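Local coordinates for protein alkylpurine DNA glycosylase AlkC (Pseudomonas fluorescens, PDB 5VHV) that excises alkylated purine bases from damaged DNA as a glycosylase of base excision repair, probably without flipping the damaged nucleotide out of the helix, at residues K6-V11 with L79-V84; Q15-E20 with K31-H36; R49-S54 with L88-A93; L71-A76 with M104-Y109. One frame throughout, in Å; residues are numbered along the deposited sequence.

Contact 1: residues K6-V11 with L79-V84; sequences KEIFNV and LNSGFV. With nucleotides of chain D.
F9 and F83 cross at about a right angle, CE2 of F9 lying 3.9 Å from CE2 of F83, and F83 meets the F9 ring at its edge. One face of F9 is taken by V84, whose methyl CG2 stands 4.3 Å from the ring centroid, only 18° off the normal and displaced toward the rim: a CH-pi contact. The tip of the same ring, CZ, comes within 3.6 Å of V84 CA. I8 crosses F83 and V84 obliquely. Its CG2 branch reaches F83 CD2 at 3.8 Å, while CG1, anti to the backbone N (chi1 -161°), is carried to V84 CG2. A branched isoleucine suits this place because each arm serves a different neighbour. The loop's own turn is fixed by an ST motif, in which S81 OG accepts from V84 N at 3.0 Å in a nearly straight bond. The backbone N of K6 donates to OP1 of nucleotide DT7 of chain D at 3.0 Å. F83 also lines the pocket of the bound polyether ligand. With no hydrogen bond between the two segments, their union is mainly apolar, joining a phosphate-binding turn to a pocket wall chiefly through hydrocarbon side chains.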
loop_
_atom_site.group_PDB
_atom_site.type_symbol
_atom_site.label_atom_id
_atom_site.label_comp_id
_atom_site.label_asym_id
_atom_site.label_seq_id
_atom_site.Cartn_x
_atom_site.Cartn_y
_atom_site.Cartn_z
ATOM N N LYS A 6 -6.809 -15.755 7.684
ATOM C CA LYS A 6 -5.945 -16.805 8.219
ATOM C C LYS A 6 -6.411 -18.199 7.792
ATOM O O LYS A 6 -5.607 -19.137 7.794
ATOM C CB LYS A 6 -5.871 -16.715 9.740
ATOM C CG LYS A 6 -7.213 -16.962 10.445
ATOM C CD LYS A 6 -7.125 -16.519 11.900
ATOM C CE LYS A 6 -8.442 -16.714 12.625
ATOM N NZ LYS A 6 -8.460 -15.965 13.909
ATOM N N GLU A 7 -7.679 -18.354 7.395
ATOM C CA GLU A 7 -8.148 -19.671 6.980
ATOM C C GLU A 7 -7.582 -20.087 5.629
ATOM O O GLU A 7 -7.749 -21.240 5.230
ATOM C CB GLU A 7 -9.670 -19.684 6.956
ATOM C CG GLU A 7 -10.277 -19.364 8.314
ATOM C CD GLU A 7 -9.866 -20.337 9.410
ATOM O OE1 GLU A 7 -9.733 -19.883 10.571
ATOM O OE2 GLU A 7 -9.669 -21.542 9.119
ATOM N N ILE A 8 -6.895 -19.186 4.928
ATOM C CA ILE A 8 -6.160 -19.605 3.740
ATOM C C ILE A 8 -5.103 -20.641 4.125
ATOM O O ILE A 8 -4.790 -21.546 3.343
ATOM C CB ILE A 8 -5.546 -18.377 3.033
ATOM C CG1 ILE A 8 -5.183 -18.699 1.589
ATOM C CG2 ILE A 8 -4.318 -17.883 3.760
ATOM C CD1 ILE A 8 -6.374 -18.689 0.675
ATOM N N PHE A 9 -4.559 -20.542 5.334
ATOM C CA PHE A 9 -3.656 -21.565 5.871
ATOM C C PHE A 9 -4.396 -22.467 6.868
ATOM O O PHE A 9 -4.004 -22.600 8.028
ATOM C CB PHE A 9 -2.443 -20.917 6.538
ATOM C CG PHE A 9 -1.406 -20.376 5.581
ATOM C CD1 PHE A 9 -0.454 -21.217 5.036
ATOM C CD2 PHE A 9 -1.341 -19.034 5.294
ATOM C CE1 PHE A 9 0.507 -20.730 4.192
ATOM C CE2 PHE A 9 -0.373 -18.538 4.437
ATOM C CZ PHE A 9 0.555 -19.395 3.904
ATOM N N ASN A 10 -5.487 -23.084 6.422
ATOM C CA ASN A 10 -6.208 -24.029 7.263
ATOM C C ASN A 10 -5.593 -25.425 7.107
ATOM O O ASN A 10 -4.608 -25.626 6.388
ATOM C CB ASN A 10 -7.711 -23.999 6.957
ATOM C CG ASN A 10 -8.050 -24.388 5.528
ATOM O OD1 ASN A 10 -7.194 -24.821 4.767
ATOM N ND2 ASN A 10 -9.318 -24.205 5.155
ATOM N N VAL A 11 -6.149 -26.408 7.817
ATOM C CA VAL A 11 -5.533 -27.737 7.805
ATOM C C VAL A 11 -5.578 -28.321 6.404
ATOM O O VAL A 11 -4.628 -28.969 5.954
ATOM C CB VAL A 11 -6.205 -28.668 8.833
ATOM C CG1 VAL A 11 -5.621 -30.065 8.738
ATOM C CG2 VAL A 11 -5.992 -28.136 10.232
ATOM N N LEU A 79 1.788 -25.211 -6.173
ATOM C CA LEU A 79 0.940 -24.590 -5.160
ATOM C C LEU A 79 -0.237 -23.876 -5.812
ATOM O O LEU A 79 -0.091 -23.245 -6.861
ATOM C CB LEU A 79 1.741 -23.604 -4.315
ATOM C CG LEU A 79 2.915 -24.222 -3.538
ATOM C CD1 LEU A 79 3.637 -23.158 -2.730
ATOM C CD2 LEU A 79 2.438 -25.319 -2.623
ATOM N N ASN A 80 -1.406 -23.990 -5.177
ATOM C CA ASN A 80 -2.658 -23.469 -5.721
ATOM C C ASN A 80 -3.001 -22.057 -5.253
ATOM O O ASN A 80 -4.126 -21.608 -5.493
ATOM C CB ASN A 80 -3.816 -24.417 -5.390
ATOM C CG ASN A 80 -4.058 -24.599 -3.893
ATOM O OD1 ASN A 80 -3.675 -23.767 -3.061
ATOM N ND2 ASN A 80 -4.711 -25.708 -3.546
ATOM N N SER A 81 -2.064 -21.341 -4.630
ATOM C CA SER A 81 -2.315 -19.999 -4.104
ATOM C C SER A 81 -1.045 -19.158 -4.110
ATOM O O SER A 81 -0.011 -19.585 -3.592
ATOM C CB SER A 81 -2.865 -20.077 -2.679
ATOM O OG SER A 81 -2.770 -18.804 -2.050
ATOM N N GLY A 82 -1.146 -17.945 -4.655
ATOM C CA GLY A 82 -0.020 -17.026 -4.633
ATOM C C GLY A 82 0.280 -16.485 -3.241
ATOM O O GLY A 82 1.441 -16.305 -2.870
ATOM N N PHE A 83 -0.761 -16.242 -2.447
ATOM C CA PHE A 83 -0.552 -15.801 -1.071
ATOM C C PHE A 83 0.099 -16.902 -0.241
ATOM O O PHE A 83 1.041 -16.644 0.517
ATOM C CB PHE A 83 -1.890 -15.378 -0.467
ATOM C CG PHE A 83 -1.759 -14.785 0.892
ATOM C CD1 PHE A 83 -1.548 -13.430 1.049
ATOM C CD2 PHE A 83 -1.800 -15.589 2.016
ATOM C CE1 PHE A 83 -1.399 -12.880 2.326
ATOM C CE2 PHE A 83 -1.657 -15.045 3.282
ATOM C CZ PHE A 83 -1.459 -13.686 3.430
ATOM N N VAL A 84 -0.362 -18.145 -0.389
ATOM C CA VAL A 84 0.263 -19.253 0.333
ATOM C C VAL A 84 1.743 -19.356 -0.018
ATOM O O VAL A 84 2.577 -19.681 0.836
ATOM C CB VAL A 84 -0.482 -20.567 0.046
ATOM C CG1 VAL A 84 0.348 -21.787 0.478
ATOM C CG2 VAL A 84 -1.814 -20.563 0.774
ATOM P P DT D 7 -7.764 -11.998 9.588
ATOM O OP1 DT D 7 -7.336 -13.381 9.361
ATOM O OP2 DT D 7 -8.525 -11.688 10.838
ATOM O "O5'" DT D 7 -6.607 -10.954 9.501
ATOM C "C5'" DT D 7 -5.663 -11.081 8.478
ATOM C "C4'" DT D 7 -4.562 -10.068 8.650
ATOM O "O4'" DT D 7 -5.097 -8.739 8.448
ATOM C "C3'" DT D 7 -3.879 -10.048 10.026
ATOM O "O3'" DT D 7 -2.550 -10.575 9.875
ATOM C "C2'" DT D 7 -3.918 -8.553 10.448
ATOM C "C1'" DT D 7 -4.302 -7.828 9.158
ATOM N N1 DT D 7 -5.075 -6.602 9.341
ATOM C C2 DT D 7 -4.622 -5.425 8.782
ATOM O O2 DT D 7 -3.580 -5.335 8.139
ATOM N N3 DT D 7 -5.453 -4.348 8.958
ATOM C C4 DT D 7 -6.641 -4.323 9.647
ATOM O O4 DT D 7 -7.298 -3.296 9.777
ATOM C C5 DT D 7 -7.062 -5.589 10.205
ATOM C C7 DT D 7 -8.346 -5.684 10.970
ATOM C C6 DT D 7 -6.268 -6.659 10.027
#

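Contact 2: residues Q15-E20 with K31-H36; sequences QHIASE and KGFLKH
Q15 meets L34 through its backbone: Q15 N lies 4.0 Å from L34 CD2, and its CG passes the same methyl slightly farther off. The aliphatic part of the glutamine thus borders the leucine, as suits a residue at the exposed margin of a helix pair. Two residues on, I17 offers its CG2 branch, which stands anti to the backbone N (its CG1 is beside that N, chi1 -66°), to the tip of the F33 ring; CG2 and F33 CZ are 4.0 Å apart, and the side chains cross at about a right angle. A18 follows with a methyl small enough to admit the ring: its CB is 3.8 Å from F33 CD2 and also touches L34 CG at 4.3 Å. S19 turns its hydroxyl back on its own helix, donating to Q15 O at 2.9 Å; this oxygen also accepts from S19 N, the two donors arriving from opposite faces of the carbonyl plane. An alanine in place of F33 would probably leave a gap beside I17 CG2 and A18 CB, with little but the L34 contacts joining the segments. The helices run nearly antiparallel, at 156° with segment axes 10.0 Å apart, as in a helical hairpin. Beyond it, F33 packs on S56, L57 and V60 of helix 46-60, and I17 on V84 of the loop before helix 87-95.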
loop_
_atom_site.group_PDB
_atom_site.type_symbol
_atom_site.label_atom_id
_atom_site.label_comp_id
_atom_site.label_asym_id
_atom_site.label_seq_id
_atom_site.Cartn_x
_atom_site.Cartn_y
_atom_site.Cartn_z
ATOM N N GLN A 15 -2.459 -29.838 4.343
ATOM C CA GLN A 15 -2.455 -31.162 3.725
ATOM C C GLN A 15 -2.097 -31.075 2.250
ATOM O O GLN A 15 -1.378 -31.936 1.730
ATOM C CB GLN A 15 -3.812 -31.836 3.930
ATOM C CG GLN A 15 -4.058 -32.192 5.384
ATOM C CD GLN A 15 -5.486 -32.593 5.674
ATOM O OE1 GLN A 15 -6.387 -32.421 4.843
ATOM N NE2 GLN A 15 -5.704 -33.126 6.868
ATOM N N HIS A 16 -2.585 -30.039 1.559
ATOM C CA HIS A 16 -2.223 -29.837 0.156
ATOM C C HIS A 16 -0.726 -29.590 0.008
ATOM O O HIS A 16 -0.074 -30.179 -0.868
ATOM C CB HIS A 16 -3.050 -28.676 -0.417
ATOM C CG HIS A 16 -2.441 -27.967 -1.597
ATOM N ND1 HIS A 16 -2.441 -28.489 -2.875
ATOM C CD2 HIS A 16 -1.892 -26.729 -1.701
ATOM C CE1 HIS A 16 -1.878 -27.623 -3.703
ATOM N NE2 HIS A 16 -1.536 -26.547 -3.016
ATOM N N ILE A 17 -0.158 -28.747 0.873
ATOM C CA ILE A 17 1.277 -28.482 0.832
ATOM C C ILE A 17 2.052 -29.779 1.043
ATOM O O ILE A 17 3.027 -30.069 0.337
ATOM C CB ILE A 17 1.660 -27.416 1.880
ATOM C CG1 ILE A 17 1.035 -26.050 1.534
ATOM C CG2 ILE A 17 3.188 -27.238 1.952
ATOM C CD1 ILE A 17 1.096 -25.030 2.657
ATOM N N ALA A 18 1.648 -30.565 2.040
ATOM C CA ALA A 18 2.343 -31.822 2.307
ATOM C C ALA A 18 2.246 -32.778 1.120
ATOM O O ALA A 18 3.221 -33.456 0.780
ATOM C CB ALA A 18 1.773 -32.488 3.563
ATOM N N SER A 19 1.072 -32.867 0.489
ATOM C CA SER A 19 0.919 -33.775 -0.644
ATOM C C SER A 19 1.798 -33.354 -1.814
ATOM O O SER A 19 2.414 -34.200 -2.482
ATOM C CB SER A 19 -0.548 -33.833 -1.078
ATOM O OG SER A 19 -1.363 -34.278 -0.009
ATOM N N GLU A 20 1.870 -32.053 -2.087
ATOM C CA GLU A 20 2.717 -31.600 -3.182
ATOM C C GLU A 20 4.196 -31.735 -2.826
ATOM O O GLU A 20 5.020 -32.002 -3.709
ATOM C CB GLU A 20 2.359 -30.162 -3.543
ATOM C CG GLU A 20 0.919 -30.004 -4.068
ATOM C CD GLU A 20 0.603 -30.870 -5.267
ATOM O OE1 GLU A 20 1.487 -31.086 -6.118
ATOM O OE2 GLU A 20 -0.547 -31.343 -5.356
ATOM N N LYS A 31 3.900 -36.636 7.738
ATOM C CA LYS A 31 3.271 -36.764 9.048
ATOM C C LYS A 31 3.933 -35.841 10.061
ATOM O O LYS A 31 3.251 -35.190 10.858
ATOM C CB LYS A 31 3.341 -38.223 9.505
ATOM C CG LYS A 31 2.971 -38.480 10.949
ATOM C CD LYS A 31 2.798 -39.992 11.192
ATOM C CE LYS A 31 3.480 -40.440 12.472
ATOM N NZ LYS A 31 3.316 -41.909 12.728
ATOM N N GLY A 32 5.268 -35.778 10.048
ATOM C CA GLY A 32 5.971 -34.879 10.948
ATOM C C GLY A 32 5.721 -33.422 10.617
ATOM O O GLY A 32 5.584 -32.587 11.514
ATOM N N PHE A 33 5.635 -33.104 9.322
ATOM C CA PHE A 33 5.352 -31.738 8.904
ATOM C C PHE A 33 4.000 -31.291 9.424
ATOM O O PHE A 33 3.867 -30.198 9.991
ATOM C CB PHE A 33 5.409 -31.638 7.382
ATOM C CG PHE A 33 4.768 -30.390 6.829
ATOM C CD1 PHE A 33 5.456 -29.185 6.823
ATOM C CD2 PHE A 33 3.492 -30.432 6.289
ATOM C CE1 PHE A 33 4.873 -28.047 6.301
ATOM C CE2 PHE A 33 2.901 -29.289 5.778
ATOM C CZ PHE A 33 3.604 -28.092 5.789
ATOM N N LEU A 34 2.981 -32.140 9.246
ATOM C CA LEU A 34 1.637 -31.776 9.669
ATOM C C LEU A 34 1.562 -31.642 11.184
ATOM O O LEU A 34 0.937 -30.702 11.696
ATOM C CB LEU A 34 0.629 -32.819 9.154
ATOM C CG LEU A 34 0.390 -32.756 7.631
ATOM C CD1 LEU A 34 -0.424 -33.954 7.169
ATOM C CD2 LEU A 34 -0.307 -31.464 7.229
ATOM N N LYS A 35 2.194 -32.566 11.917
ATOM C CA LYS A 35 2.199 -32.467 13.370
ATOM C C LYS A 35 2.793 -31.135 13.819
ATOM O O LYS A 35 2.245 -30.452 14.694
ATOM C CB LYS A 35 2.983 -33.627 13.978
ATOM C CG LYS A 35 2.973 -33.619 15.488
ATOM C CD LYS A 35 3.715 -34.835 16.044
ATOM C CE LYS A 35 3.690 -34.873 17.562
ATOM N NZ LYS A 35 4.518 -36.008 18.068
ATOM N N HIS A 36 3.926 -30.757 13.224
ATOM C CA HIS A 36 4.622 -29.524 13.595
ATOM C C HIS A 36 3.810 -28.287 13.223
ATOM O O HIS A 36 3.706 -27.334 14.007
ATOM C CB HIS A 36 5.985 -29.521 12.895
ATOM C CG HIS A 36 6.962 -28.509 13.418
ATOM N ND1 HIS A 36 6.841 -27.168 13.154
ATOM C CD2 HIS A 36 8.088 -28.643 14.163
ATOM C CE1 HIS A 36 7.845 -26.515 13.702
ATOM N NE2 HIS A 36 8.627 -27.386 14.313
#

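Contact 3: residues R49-S54 with L88-A93; sequences RMARVS and LPHYVA
Within the all-helical N-terminal part of this DNA alkylation repair enzyme, helices 46-60 and 87-95 cross at -64°, their segment axes 8.7 Å apart, and H90 is wedged into the crossing. A51 lies over one face of the imidazole, its CA 4.1 Å from the ring centroid in a CH-pi contact, while its CB reaches H90 NE2 at 3.5 Å. M50 arrives obliquely: SD sits 3.6 Å from H90 CB and 4.5 Å from the ring centroid, a sulfur-aromatic contact. The methionine chain is bent at chi2 (-83°) and chi3, which turns its flexible end toward the histidine. At the ring's edge, in its plane, comes S54, with CB 3.6 Å from H90 CD2. Alanine and serine are small enough to let the backbones close in, and S54 CA and Y91 CA approach to 5.3 Å. The serine oxygen, carried anti to the backbone N (chi1 165°), lies 3.2 Å from Y91 CA and near Y91 CB. Y91 itself extends onto Y65, T68 and L72 of helix 65-75. No hydrogen bond links the segments: histidine and serine adjoin, but S54 meets the ring carbon CD2, and the crossing rests on van der Waals, CH-pi and sulfur contacts.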
loop_
_atom_site.group_PDB
_atom_site.type_symbol
_atom_site.label_atom_id
_atom_site.label_comp_id
_atom_site.label_asym_id
_atom_site.label_seq_id
_atom_site.Cartn_x
_atom_site.Cartn_y
_atom_site.Cartn_z
ATOM N N ARG A 49 0.985 -18.203 10.485
ATOM C CA ARG A 49 0.805 -19.487 9.811
ATOM C C ARG A 49 1.747 -19.606 8.626
ATOM O O ARG A 49 2.339 -20.665 8.395
ATOM C CB ARG A 49 -0.657 -19.658 9.341
ATOM C CG ARG A 49 -1.663 -19.723 10.493
ATOM C CD ARG A 49 -3.108 -19.831 10.023
ATOM N NE ARG A 49 -4.015 -19.751 11.163
ATOM C CZ ARG A 49 -5.195 -20.349 11.250
ATOM N NH1 ARG A 49 -5.666 -21.089 10.256
ATOM N NH2 ARG A 49 -5.926 -20.178 12.331
ATOM N N MET A 50 1.888 -18.524 7.861
ATOM C CA MET A 50 2.812 -18.504 6.737
ATOM C C MET A 50 4.223 -18.840 7.197
ATOM O O MET A 50 4.889 -19.717 6.623
ATOM C CB MET A 50 2.770 -17.122 6.070
ATOM C CG MET A 50 3.653 -16.983 4.839
ATOM S SD MET A 50 5.358 -16.624 5.223
ATOM C CE MET A 50 5.293 -14.914 5.749
ATOM N N ALA A 51 4.676 -18.191 8.269
ATOM C CA ALA A 51 6.008 -18.478 8.793
ATOM C C ALA A 51 6.092 -19.905 9.316
ATOM O O ALA A 51 7.119 -20.580 9.153
ATOM C CB ALA A 51 6.376 -17.492 9.905
ATOM N N ARG A 52 5.031 -20.364 9.973
ATOM C CA ARG A 52 5.021 -21.707 10.548
ATOM C C ARG A 52 5.248 -22.778 9.481
ATOM O O ARG A 52 5.982 -23.740 9.719
ATOM C CB ARG A 52 3.715 -21.946 11.290
ATOM C CG ARG A 52 3.518 -23.393 11.827
ATOM C CD ARG A 52 4.486 -23.757 12.955
ATOM N NE ARG A 52 4.182 -23.074 14.215
ATOM C CZ ARG A 52 3.226 -23.428 15.059
ATOM N NH1 ARG A 52 2.449 -24.466 14.774
ATOM N NH2 ARG A 52 3.029 -22.743 16.179
ATOM N N VAL A 53 4.677 -22.610 8.283
ATOM C CA VAL A 53 4.874 -23.616 7.236
ATOM C C VAL A 53 6.358 -23.754 6.904
ATOM O O VAL A 53 6.885 -24.859 6.761
ATOM C CB VAL A 53 4.051 -23.269 5.983
ATOM C CG1 VAL A 53 4.443 -24.172 4.826
ATOM C CG2 VAL A 53 2.550 -23.392 6.277
ATOM N N SER A 54 7.047 -22.629 6.753
ATOM C CA SER A 54 8.478 -22.649 6.470
ATOM C C SER A 54 9.262 -23.312 7.596
ATOM O O SER A 54 10.149 -24.146 7.348
ATOM C CB SER A 54 8.968 -21.213 6.233
ATOM O OG SER A 54 10.374 -21.105 6.281
ATOM N N LEU A 88 7.635 -19.561 0.675
ATOM C CA LEU A 88 8.872 -19.910 -0.020
ATOM C C LEU A 88 9.921 -18.820 0.146
ATOM O O LEU A 88 11.030 -19.121 0.607
ATOM C CB LEU A 88 8.572 -20.216 -1.491
ATOM C CG LEU A 88 7.630 -21.397 -1.690
ATOM C CD1 LEU A 88 7.082 -21.359 -3.121
ATOM C CD2 LEU A 88 8.380 -22.681 -1.395
ATOM N N PRO A 89 9.658 -17.558 -0.184
ATOM C CA PRO A 89 10.647 -16.521 0.163
ATOM C C PRO A 89 10.933 -16.442 1.651
ATOM O O PRO A 89 12.073 -16.162 2.045
ATOM C CB PRO A 89 10.012 -15.223 -0.381
ATOM C CG PRO A 89 8.635 -15.576 -0.763
ATOM C CD PRO A 89 8.547 -17.026 -0.999
ATOM N N HIS A 90 9.949 -16.729 2.503
ATOM C CA HIS A 90 10.215 -16.718 3.933
ATOM C C HIS A 90 11.289 -17.736 4.305
ATOM O O HIS A 90 12.165 -17.449 5.132
ATOM C CB HIS A 90 8.951 -16.999 4.736
ATOM C CG HIS A 90 9.149 -16.830 6.209
ATOM N ND1 HIS A 90 9.205 -15.592 6.820
ATOM C CD2 HIS A 90 9.379 -17.742 7.184
ATOM C CE1 HIS A 90 9.432 -15.758 8.117
ATOM N NE2 HIS A 90 9.535 -17.055 8.360
ATOM N N TYR A 91 11.232 -18.928 3.703
ATOM C CA TYR A 91 12.247 -19.940 3.964
ATOM C C TYR A 91 13.633 -19.410 3.599
ATOM O O TYR A 91 14.603 -19.599 4.337
ATOM C CB TYR A 91 11.889 -21.219 3.184
ATOM C CG TYR A 91 12.851 -22.353 3.424
ATOM C CD1 TYR A 91 14.060 -22.376 2.769
ATOM C CD2 TYR A 91 12.551 -23.401 4.307
ATOM C CE1 TYR A 91 14.970 -23.367 2.990
ATOM C CE2 TYR A 91 13.469 -24.405 4.534
ATOM C CZ TYR A 91 14.673 -24.380 3.864
ATOM O OH TYR A 91 15.626 -25.349 4.068
ATOM N N VAL A 92 13.732 -18.693 2.482
ATOM C CA VAL A 92 15.017 -18.147 2.052
ATOM C C VAL A 92 15.530 -17.114 3.056
ATOM O O VAL A 92 16.718 -17.084 3.399
ATOM C CB VAL A 92 14.872 -17.543 0.638
ATOM C CG1 VAL A 92 16.118 -16.769 0.255
ATOM C CG2 VAL A 92 14.554 -18.624 -0.369
ATOM N N ALA A 93 14.661 -16.198 3.483
ATOM C CA ALA A 93 15.087 -15.188 4.454
ATOM C C ALA A 93 15.478 -15.811 5.789
ATOM O O ALA A 93 16.388 -15.314 6.468
ATOM C CB ALA A 93 13.979 -14.168 4.662
#

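Contact 4: residues L71-A76 with M104-Y109; sequences LLYALA and MAALKY
Aromatic stacking carries this contact: the rings of Y73 and Y109 form an offset stack, centroids 4.1 Å apart and planes 2° from parallel. Each sets a CD2 over the centre of the other, and CE2 of Y73 comes 3.7 Å from CG of Y109. A hydrogen bond runs from Y109 OH to Y73 O, 2.8 Å long, its donor tilted 28° from the carbonyl plane. Tyrosine suits position 109 because its flat ring stacks while its hydroxyl reaches the backbone. The segments belong to helices 65-75 and 100-110, which run almost parallel, 8° apart, within a body of HEAT-like repeats, as in the DNA alkylation repair family; the rings bridge the 11.4 Å between segment axes. Two alanine methyls add apolar packing: A106 CB lies at the edge of the Y73 ring, 4.0 Å from CE1, and A76 CB touches Y109 CE2 at 4.1 Å. An alanine in place of Y109 would probably leave one face of Y73 without its stacking partner and Y73 O without this donor.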
loop_
_atom_site.group_PDB
_atom_site.type_symbol
_atom_site.label_atom_id
_atom_site.label_comp_id
_atom_site.label_asym_id
_atom_site.label_seq_id
_atom_site.Cartn_x
_atom_site.Cartn_y
_atom_site.Cartn_z
ATOM N N LEU A 71 14.148 -28.646 -3.984
ATOM C CA LEU A 71 12.780 -29.139 -3.825
ATOM C C LEU A 71 11.775 -27.996 -3.892
ATOM O O LEU A 71 10.700 -28.133 -4.482
ATOM C CB LEU A 71 12.615 -29.865 -2.501
ATOM C CG LEU A 71 13.536 -31.060 -2.252
ATOM C CD1 LEU A 71 13.225 -31.665 -0.903
ATOM C CD2 LEU A 71 13.394 -32.111 -3.354
ATOM N N LEU A 72 12.091 -26.878 -3.246
ATOM C CA LEU A 72 11.141 -25.777 -3.182
ATOM C C LEU A 72 10.968 -25.099 -4.545
ATOM O O LEU A 72 9.873 -24.604 -4.857
ATOM C CB LEU A 72 11.595 -24.788 -2.116
ATOM C CG LEU A 72 11.655 -25.345 -0.668
ATOM C CD1 LEU A 72 12.122 -24.243 0.272
ATOM C CD2 LEU A 72 10.308 -25.893 -0.191
ATOM N N TYR A 73 12.019 -25.072 -5.372
ATOM C CA TYR A 73 11.848 -24.632 -6.753
ATOM C C TYR A 73 10.802 -25.482 -7.466
ATOM O O TYR A 73 9.973 -24.953 -8.217
ATOM C CB TYR A 73 13.168 -24.704 -7.519
ATOM C CG TYR A 73 14.049 -23.469 -7.497
ATOM C CD1 TYR A 73 14.446 -22.882 -6.298
ATOM C CD2 TYR A 73 14.506 -22.899 -8.690
ATOM C CE1 TYR A 73 15.279 -21.766 -6.286
ATOM C CE2 TYR A 73 15.340 -21.788 -8.697
ATOM C CZ TYR A 73 15.725 -21.220 -7.493
ATOM O OH TYR A 73 16.560 -20.116 -7.498
ATOM N N ALA A 74 10.842 -26.808 -7.271
ATOM C CA ALA A 74 9.860 -27.670 -7.920
ATOM C C ALA A 74 8.487 -27.531 -7.289
ATOM O O ALA A 74 7.470 -27.686 -7.979
ATOM C CB ALA A 74 10.303 -29.127 -7.871
ATOM N N LEU A 75 8.438 -27.214 -5.991
ATOM C CA LEU A 75 7.161 -27.077 -5.307
ATOM C C LEU A 75 6.400 -25.841 -5.788
ATOM O O LEU A 75 5.167 -25.868 -5.878
ATOM C CB LEU A 75 7.392 -27.003 -3.797
ATOM C CG LEU A 75 6.124 -26.959 -2.942
ATOM C CD1 LEU A 75 5.376 -28.264 -2.996
ATOM C CD2 LEU A 75 6.462 -26.548 -1.497
ATOM N N ALA A 76 7.110 -24.769 -6.129
ATOM C CA ALA A 76 6.443 -23.489 -6.370
ATOM C C ALA A 76 5.318 -23.572 -7.393
ATOM O O ALA A 76 4.201 -23.137 -7.073
ATOM C CB ALA A 76 7.490 -22.441 -6.763
ATOM N N MET A 104 19.550 -14.808 -3.220
ATOM C CA MET A 104 19.037 -13.780 -4.116
ATOM C C MET A 104 18.420 -14.407 -5.357
ATOM O O MET A 104 17.358 -13.965 -5.818
ATOM C CB MET A 104 20.144 -12.803 -4.511
ATOM C CG MET A 104 20.613 -11.893 -3.384
ATOM S SD MET A 104 19.322 -10.916 -2.602
ATOM C CE MET A 104 19.085 -11.847 -1.082
ATOM N N ALA A 105 19.080 -15.419 -5.923
ATOM C CA ALA A 105 18.544 -16.073 -7.107
ATOM C C ALA A 105 17.221 -16.740 -6.783
ATOM O O ALA A 105 16.279 -16.684 -7.584
ATOM C CB ALA A 105 19.540 -17.095 -7.667
ATOM N N ALA A 106 17.121 -17.338 -5.587
ATOM C CA ALA A 106 15.870 -17.955 -5.154
ATOM C C ALA A 106 14.746 -16.932 -5.006
ATOM O O ALA A 106 13.601 -17.203 -5.394
ATOM C CB ALA A 106 16.075 -18.710 -3.835
ATOM N N LEU A 107 15.028 -15.766 -4.420
ATOM C CA LEU A 107 13.972 -14.766 -4.268
ATOM C C LEU A 107 13.514 -14.267 -5.628
ATOM O O LEU A 107 12.316 -14.035 -5.852
ATOM C CB LEU A 107 14.449 -13.592 -3.403
ATOM C CG LEU A 107 14.752 -13.888 -1.930
ATOM C CD1 LEU A 107 15.192 -12.593 -1.196
ATOM C CD2 LEU A 107 13.582 -14.527 -1.222
ATOM N N LYS A 108 14.453 -14.118 -6.561
ATOM C CA LYS A 108 14.073 -13.635 -7.885
ATOM C C LYS A 108 13.162 -14.642 -8.575
ATOM O O LYS A 108 12.228 -14.268 -9.297
ATOM C CB LYS A 108 15.317 -13.389 -8.731
ATOM C CG LYS A 108 15.020 -12.854 -10.119
ATOM C CD LYS A 108 16.276 -12.818 -10.993
ATOM C CE LYS A 108 15.901 -12.391 -12.397
ATOM N NZ LYS A 108 17.085 -12.248 -13.295
ATOM N N TYR A 109 13.434 -15.925 -8.369
ATOM C CA TYR A 109 12.591 -16.983 -8.923
ATOM C C TYR A 109 11.234 -17.041 -8.221
ATOM O O TYR A 109 10.183 -17.066 -8.875
ATOM C CB TYR A 109 13.314 -18.319 -8.789
ATOM C CG TYR A 109 12.466 -19.526 -9.130
ATOM C CD1 TYR A 109 12.257 -19.894 -10.445
ATOM C CD2 TYR A 109 11.872 -20.288 -8.128
ATOM C CE1 TYR A 109 11.485 -21.023 -10.769
ATOM C CE2 TYR A 109 11.103 -21.404 -8.436
ATOM C CZ TYR A 109 10.931 -21.771 -9.754
ATOM O OH TYR A 109 10.152 -22.876 -10.066
#

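In the fold
All four contacts lie in the helical N-terminal part of the chain, on the same side of its centre and apart from the C-terminal beta-sheet. Contact 1 joins the start of the chain to the loop before helix 87-95, and contact 2, 13 Å away between centres, falls between its two segments. Contact 3 is centred 12 Å from both contact 1 and contact 4. Contacts 1, 3 and 4 alternate along the chain, and F9 on M50, V92 on L107 and Y91 on L72 join them into one packed unit. Contact 1 borders DNA and ligand, contact 3 is about 7 Å from the nucleic acid (nearest atoms), and contacts 2 and 4, about 16 Å off, are packing farther back.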